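Local structure of RagA protein (Porphyromonas gingivalis, 6SLN) at residues A[309-314]-A[334-339]; A[955-960]-A[988-993]. The protein probably imports nutrients, likely peptides, across the outer membrane of Porphyromonas gingivalis as a TonB-dependent receptor. One frame throughout, in Å; residues are numbered along the deposited sequence.

Contacts 1 and 2 are antiparallel strand pairings in the wall of the same barrel, their centres about 12 Å apart. Strand 218-230 lies between them, pairing with 309-322 on one flank and with 986-996 on the other. Contact 1 joins the two arms of a hairpin, contact 2 the last two long strands of the chain. Both are partly buried, each with an inner face against the plug. There contact 1 sets the amide of Q336 beside F334, while contact 2 mixes M957 and V990 with Y955, Q988 and the charged R959. On their other faces, S312, D335 and E337 make contact 1 polar, but L956 and A991 put apolar side chains on the surface in contact 2, next to Y989.

Contact 1: residues A[309-314]-A[334-339]; sequences APTSQG and FDQEGM
Q336 reaches from this strand pair into the plug. Its CB lies beside both branches of T311, across a non-hydrogen-bonded pair. CG, anti to the backbone N (chi1 180°), comes closer and packs alongside T311 OG1 at 3.4 Å. From there the chain runs on extended, away from 309-314, until OE1 lies at the edge of the F334 ring and accepts a hydrogen bond from the backbone N of A116. A long neutral amide suits this place: its methylenes line the strand, and its carbonyl answers a plug N-H. T311 fits as a short beta-branched neighbour, its CG2 4.3 Å from F334 CE2. F334 lies beside Q313, ring carbon CD2 being 3.7 Å from Q313 CB.

The backbone grip is centred on S312 and D335, whose N and O atoms form a reciprocal pair of hydrogen bonds, S312 N to D335 O and D335 N to S312 O, both 2.8 Å. E337 N adds a bond to P310 O (3.1 Å); proline, lacking an N-H, can return none. Its ring packs through CD on E337 CB at 3.7 Å.

The strands are the arms of hairpin 309-322/325-337, with strand 218-230 flanking the first arm and strand 345-360 the second, where K347 touches both D335 and E337.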
loop_
_atom_site.group_PDB
_atom_site.type_symbol
_atom_site.label_atom_id
_atom_site.label_comp_id
_atom_site.label_asym_id
_atom_site.label_seq_id
_atom_site.Cartn_x
_atom_site.Cartn_y
_atom_site.Cartn_z
ATOM N N ALA A 309 -20.908 26.324 8.482
ATOM C CA ALA A 309 -20.576 25.414 7.402
ATOM C C ALA A 309 -21.832 25.059 6.621
ATOM O O ALA A 309 -22.916 24.959 7.199
ATOM C CB ALA A 309 -19.919 24.145 7.940
ATOM N N PRO A 310 -21.724 24.886 5.309
ATOM C CA PRO A 310 -22.908 24.559 4.508
ATOM C C PRO A 310 -23.156 23.059 4.411
ATOM O O PRO A 310 -22.242 22.233 4.487
ATOM C CB PRO A 310 -22.558 25.161 3.143
ATOM C CG PRO A 310 -21.056 25.057 3.080
ATOM C CD PRO A 310 -20.527 25.135 4.485
ATOM N N THR A 311 -24.436 22.712 4.263
ATOM C CA THR A 311 -24.871 21.335 4.050
ATOM C C THR A 311 -25.878 21.335 2.908
ATOM O O THR A 311 -26.884 22.050 2.970
ATOM C CB THR A 311 -25.504 20.736 5.314
ATOM O OG1 THR A 311 -24.531 20.670 6.367
ATOM C CG2 THR A 311 -26.061 19.335 5.026
ATOM N N SER A 312 -25.615 20.535 1.873
ATOM C CA SER A 312 -26.410 20.547 0.650
ATOM C C SER A 312 -26.683 19.118 0.190
ATOM O O SER A 312 -25.808 18.251 0.307
ATOM C CB SER A 312 -25.669 21.303 -0.448
ATOM O OG SER A 312 -24.339 20.801 -0.556
ATOM N N GLN A 313 -27.885 18.872 -0.347
ATOM C CA GLN A 313 -28.213 17.536 -0.830
ATOM C C GLN A 313 -29.288 17.590 -1.913
ATOM O O GLN A 313 -30.243 18.373 -1.828
ATOM C CB GLN A 313 -28.653 16.611 0.321
ATOM C CG GLN A 313 -30.081 16.802 0.858
ATOM C CD GLN A 313 -30.351 15.983 2.127
ATOM O OE1 GLN A 313 -30.955 14.908 2.074
ATOM N NE2 GLN A 313 -29.897 16.492 3.274
ATOM N N GLY A 314 -29.111 16.745 -2.932
ATOM C CA GLY A 314 -30.070 16.576 -3.999
ATOM C C GLY A 314 -30.488 15.119 -4.127
ATOM O O GLY A 314 -30.018 14.246 -3.397
ATOM N N PHE A 334 -25.034 14.358 -1.347
ATOM C CA PHE A 334 -25.121 14.873 0.012
ATOM C C PHE A 334 -23.748 15.363 0.422
ATOM O O PHE A 334 -22.759 14.649 0.244
ATOM C CB PHE A 334 -25.628 13.802 0.981
ATOM C CG PHE A 334 -25.661 14.236 2.420
ATOM C CD1 PHE A 334 -24.540 14.101 3.232
ATOM C CD2 PHE A 334 -26.827 14.749 2.976
ATOM C CE1 PHE A 334 -24.569 14.488 4.546
ATOM C CE2 PHE A 334 -26.866 15.140 4.308
ATOM C CZ PHE A 334 -25.731 15.010 5.088
ATOM N N ASP A 335 -23.690 16.581 0.954
ATOM C CA ASP A 335 -22.453 17.112 1.501
ATOM C C ASP A 335 -22.781 17.837 2.789
ATOM O O ASP A 335 -23.616 18.744 2.790
ATOM C CB ASP A 335 -21.756 18.044 0.517
ATOM C CG ASP A 335 -20.345 18.371 0.940
ATOM O OD1 ASP A 335 -19.967 17.999 2.068
ATOM O OD2 ASP A 335 -19.610 18.992 0.144
ATOM N N GLN A 336 -22.135 17.434 3.877
ATOM C CA GLN A 336 -22.279 18.099 5.165
ATOM C C GLN A 336 -20.900 18.545 5.614
ATOM O O GLN A 336 -20.048 17.710 5.928
ATOM C CB GLN A 336 -22.919 17.174 6.193
ATOM C CG GLN A 336 -23.093 17.803 7.565
ATOM C CD GLN A 336 -23.346 16.776 8.638
ATOM O OE1 GLN A 336 -23.684 15.629 8.347
ATOM N NE2 GLN A 336 -23.159 17.167 9.884
ATOM N N GLU A 337 -20.679 19.855 5.639
ATOM C CA GLU A 337 -19.386 20.398 6.030
ATOM C C GLU A 337 -19.291 20.514 7.541
ATOM O O GLU A 337 -20.274 20.841 8.220
ATOM C CB GLU A 337 -19.154 21.765 5.383
ATOM C CG GLU A 337 -18.565 21.700 3.982
ATOM C CD GLU A 337 -17.480 20.624 3.865
ATOM O OE1 GLU A 337 -17.506 19.875 2.857
ATOM O OE2 GLU A 337 -16.609 20.528 4.778
ATOM N N GLY A 338 -18.104 20.228 8.071
ATOM C CA GLY A 338 -17.905 20.317 9.509
ATOM C C GLY A 338 -17.823 21.761 9.966
ATOM O O GLY A 338 -17.208 22.605 9.317
ATOM N N MET A 339 -18.447 22.049 11.102
ATOM C CA MET A 339 -18.443 23.437 11.551
ATOM C C MET A 339 -17.176 23.808 12.310
ATOM O O MET A 339 -16.817 24.986 12.341
ATOM C CB MET A 339 -19.668 23.733 12.402
ATOM C CG MET A 339 -19.917 22.747 13.481
ATOM S SD MET A 339 -21.016 23.539 14.633
ATOM C CE MET A 339 -19.813 24.142 15.799
#

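Contact 2: residues A[955-960]-A[988-993]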
loop_
_atom_site.group_PDB
_atom_site.type_symbol
_atom_site.label_atom_id
_atom_site.label_comp_id
_atom_site.label_asym_id
_atom_site.label_seq_id
_atom_site.Cartn_x
_atom_site.Cartn_y
_atom_site.Cartn_z
ATOM N N TYR A 955 -40.201 23.722 2.091
ATOM C CA TYR A 955 -40.164 23.607 3.538
ATOM C C TYR A 955 -39.013 24.417 4.105
ATOM O O TYR A 955 -37.986 24.633 3.450
ATOM C CB TYR A 955 -40.032 22.160 4.011
ATOM C CG TYR A 955 -38.759 21.448 3.581
ATOM C CD1 TYR A 955 -37.560 21.617 4.273
ATOM C CD2 TYR A 955 -38.767 20.575 2.497
ATOM C CE1 TYR A 955 -36.401 20.942 3.879
ATOM C CE2 TYR A 955 -37.627 19.900 2.104
ATOM C CZ TYR A 955 -36.447 20.084 2.790
ATOM O OH TYR A 955 -35.323 19.400 2.376
ATOM N N LEU A 956 -39.202 24.838 5.348
ATOM C CA LEU A 956 -38.182 25.498 6.146
ATOM C C LEU A 956 -37.916 24.633 7.372
ATOM O O LEU A 956 -38.854 24.239 8.073
ATOM C CB LEU A 956 -38.649 26.892 6.553
ATOM C CG LEU A 956 -37.689 28.054 6.376
ATOM C CD1 LEU A 956 -36.925 27.878 5.084
ATOM C CD2 LEU A 956 -38.487 29.357 6.396
ATOM N N MET A 957 -36.649 24.335 7.633
ATOM C CA MET A 957 -36.339 23.315 8.620
ATOM C C MET A 957 -35.199 23.749 9.534
ATOM O O MET A 957 -34.252 24.410 9.101
ATOM C CB MET A 957 -35.980 21.994 7.934
ATOM C CG MET A 957 -36.079 20.828 8.868
ATOM S SD MET A 957 -34.995 19.546 8.344
ATOM C CE MET A 957 -33.467 20.421 8.481
ATOM N N ALA A 958 -35.299 23.363 10.805
ATOM C CA ALA A 958 -34.231 23.536 11.781
ATOM C C ALA A 958 -33.975 22.218 12.509
ATOM O O ALA A 958 -34.917 21.480 12.823
ATOM C CB ALA A 958 -34.585 24.637 12.792
ATOM N N ARG A 959 -32.704 21.913 12.771
ATOM C CA ARG A 959 -32.327 20.758 13.585
ATOM C C ARG A 959 -31.577 21.250 14.813
ATOM O O ARG A 959 -30.671 22.085 14.691
ATOM C CB ARG A 959 -31.451 19.743 12.825
ATOM C CG ARG A 959 -31.095 18.498 13.685
ATOM C CD ARG A 959 -30.144 17.482 12.988
ATOM N NE ARG A 959 -28.762 17.720 13.381
ATOM C CZ ARG A 959 -28.080 16.948 14.213
ATOM N NH1 ARG A 959 -28.664 15.880 14.711
ATOM N NH2 ARG A 959 -26.821 17.242 14.546
ATOM N N ASN A 960 -31.952 20.716 15.987
ATOM C CA ASN A 960 -31.391 21.132 17.281
ATOM C C ASN A 960 -31.547 22.637 17.510
ATOM O O ASN A 960 -30.654 23.298 18.047
ATOM C CB ASN A 960 -29.925 20.717 17.411
ATOM C CG ASN A 960 -29.750 19.221 17.577
ATOM O OD1 ASN A 960 -30.698 18.502 17.898
ATOM N ND2 ASN A 960 -28.528 18.744 17.356
ATOM N N GLN A 988 -28.812 23.332 12.720
ATOM C CA GLN A 988 -28.959 23.530 11.284
ATOM C C GLN A 988 -30.213 24.320 10.944
ATOM O O GLN A 988 -31.282 24.107 11.525
ATOM C CB GLN A 988 -28.996 22.200 10.538
ATOM C CG GLN A 988 -27.640 21.568 10.341
ATOM C CD GLN A 988 -27.478 20.363 11.212
ATOM O OE1 GLN A 988 -28.279 19.435 11.156
ATOM N NE2 GLN A 988 -26.458 20.377 12.056
ATOM N N TYR A 989 -30.065 25.231 9.991
ATOM C CA TYR A 989 -31.179 25.835 9.275
ATOM C C TYR A 989 -31.090 25.381 7.830
ATOM O O TYR A 989 -30.056 25.569 7.177
ATOM C CB TYR A 989 -31.139 27.359 9.334
ATOM C CG TYR A 989 -30.995 27.925 10.711
ATOM C CD1 TYR A 989 -29.737 28.151 11.252
ATOM C CD2 TYR A 989 -32.108 28.247 11.465
ATOM C CE1 TYR A 989 -29.587 28.678 12.513
ATOM C CE2 TYR A 989 -31.968 28.774 12.733
ATOM C CZ TYR A 989 -30.700 28.987 13.249
ATOM O OH TYR A 989 -30.538 29.503 14.513
ATOM N N VAL A 990 -32.164 24.794 7.329
ATOM C CA VAL A 990 -32.217 24.350 5.949
ATOM C C VAL A 990 -33.501 24.865 5.324
ATOM O O VAL A 990 -34.560 24.894 5.964
ATOM C CB VAL A 990 -32.121 22.810 5.845
ATOM C CG1 VAL A 990 -31.977 22.367 4.388
ATOM C CG2 VAL A 990 -30.922 22.307 6.651
ATOM N N ALA A 991 -33.392 25.321 4.090
ATOM C CA ALA A 991 -34.549 25.512 3.242
ATOM C C ALA A 991 -34.512 24.416 2.186
ATOM O O ALA A 991 -33.433 23.955 1.793
ATOM C CB ALA A 991 -34.546 26.913 2.615
ATOM N N GLY A 992 -35.686 23.965 1.754
ATOM C CA GLY A 992 -35.736 22.856 0.822
ATOM C C GLY A 992 -36.974 22.875 -0.045
ATOM O O GLY A 992 -37.987 23.505 0.279
ATOM N N ILE A 993 -36.883 22.138 -1.151
ATOM C CA ILE A 993 -37.911 22.109 -2.178
ATOM C C ILE A 993 -38.188 20.656 -2.533
ATOM O O ILE A 993 -37.351 19.774 -2.325
ATOM C CB ILE A 993 -37.474 22.918 -3.425
ATOM C CG1 ILE A 993 -38.599 23.038 -4.441
ATOM C CG2 ILE A 993 -36.247 22.307 -4.059
ATOM C CD1 ILE A 993 -38.572 24.337 -5.209
#
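Q988, Y955 and V990 are the three residues most buried by this pairing. Q988 starts with CG beside its own backbone N and bends at chi2, which swings its amide over to R959. OE1 accepts a hydrogen bond from R959 NE on a lone pair, 2.9 Å from NE to OE1, though the bond is bent to 134°. Amide and guanidinium are nearly coplanar, 16° apart; the arginine suits the place because NH1 also forms a salt bridge with D120 of the plug, leaving NE for the glutamine, while N960 ND2 sits over one guanidinium face.

The strands close the TonB-dependent receptor barrel: 986-996 pairs with 951-964 here and, along its other edge, with 218-230, the first long strand of the wall. Paired backbone bonds join Y955 with G992, M957 with V990, and R959 with Q988.

Y955 holds CG between its backbone N and carbonyl carbon (chi1 62°), so the ring folds across the neighbouring strand. G992 CA lies 3.7 Å from the ring centroid in a CH-pi contact, possible because G992 has no side chain under the ring; K933 adds a cation-pi contact. V990, compact and beta-branched, meets the methyl of M957, V990 CG2 lying 3.7 Å from M957 CE, and both side chains touch P114.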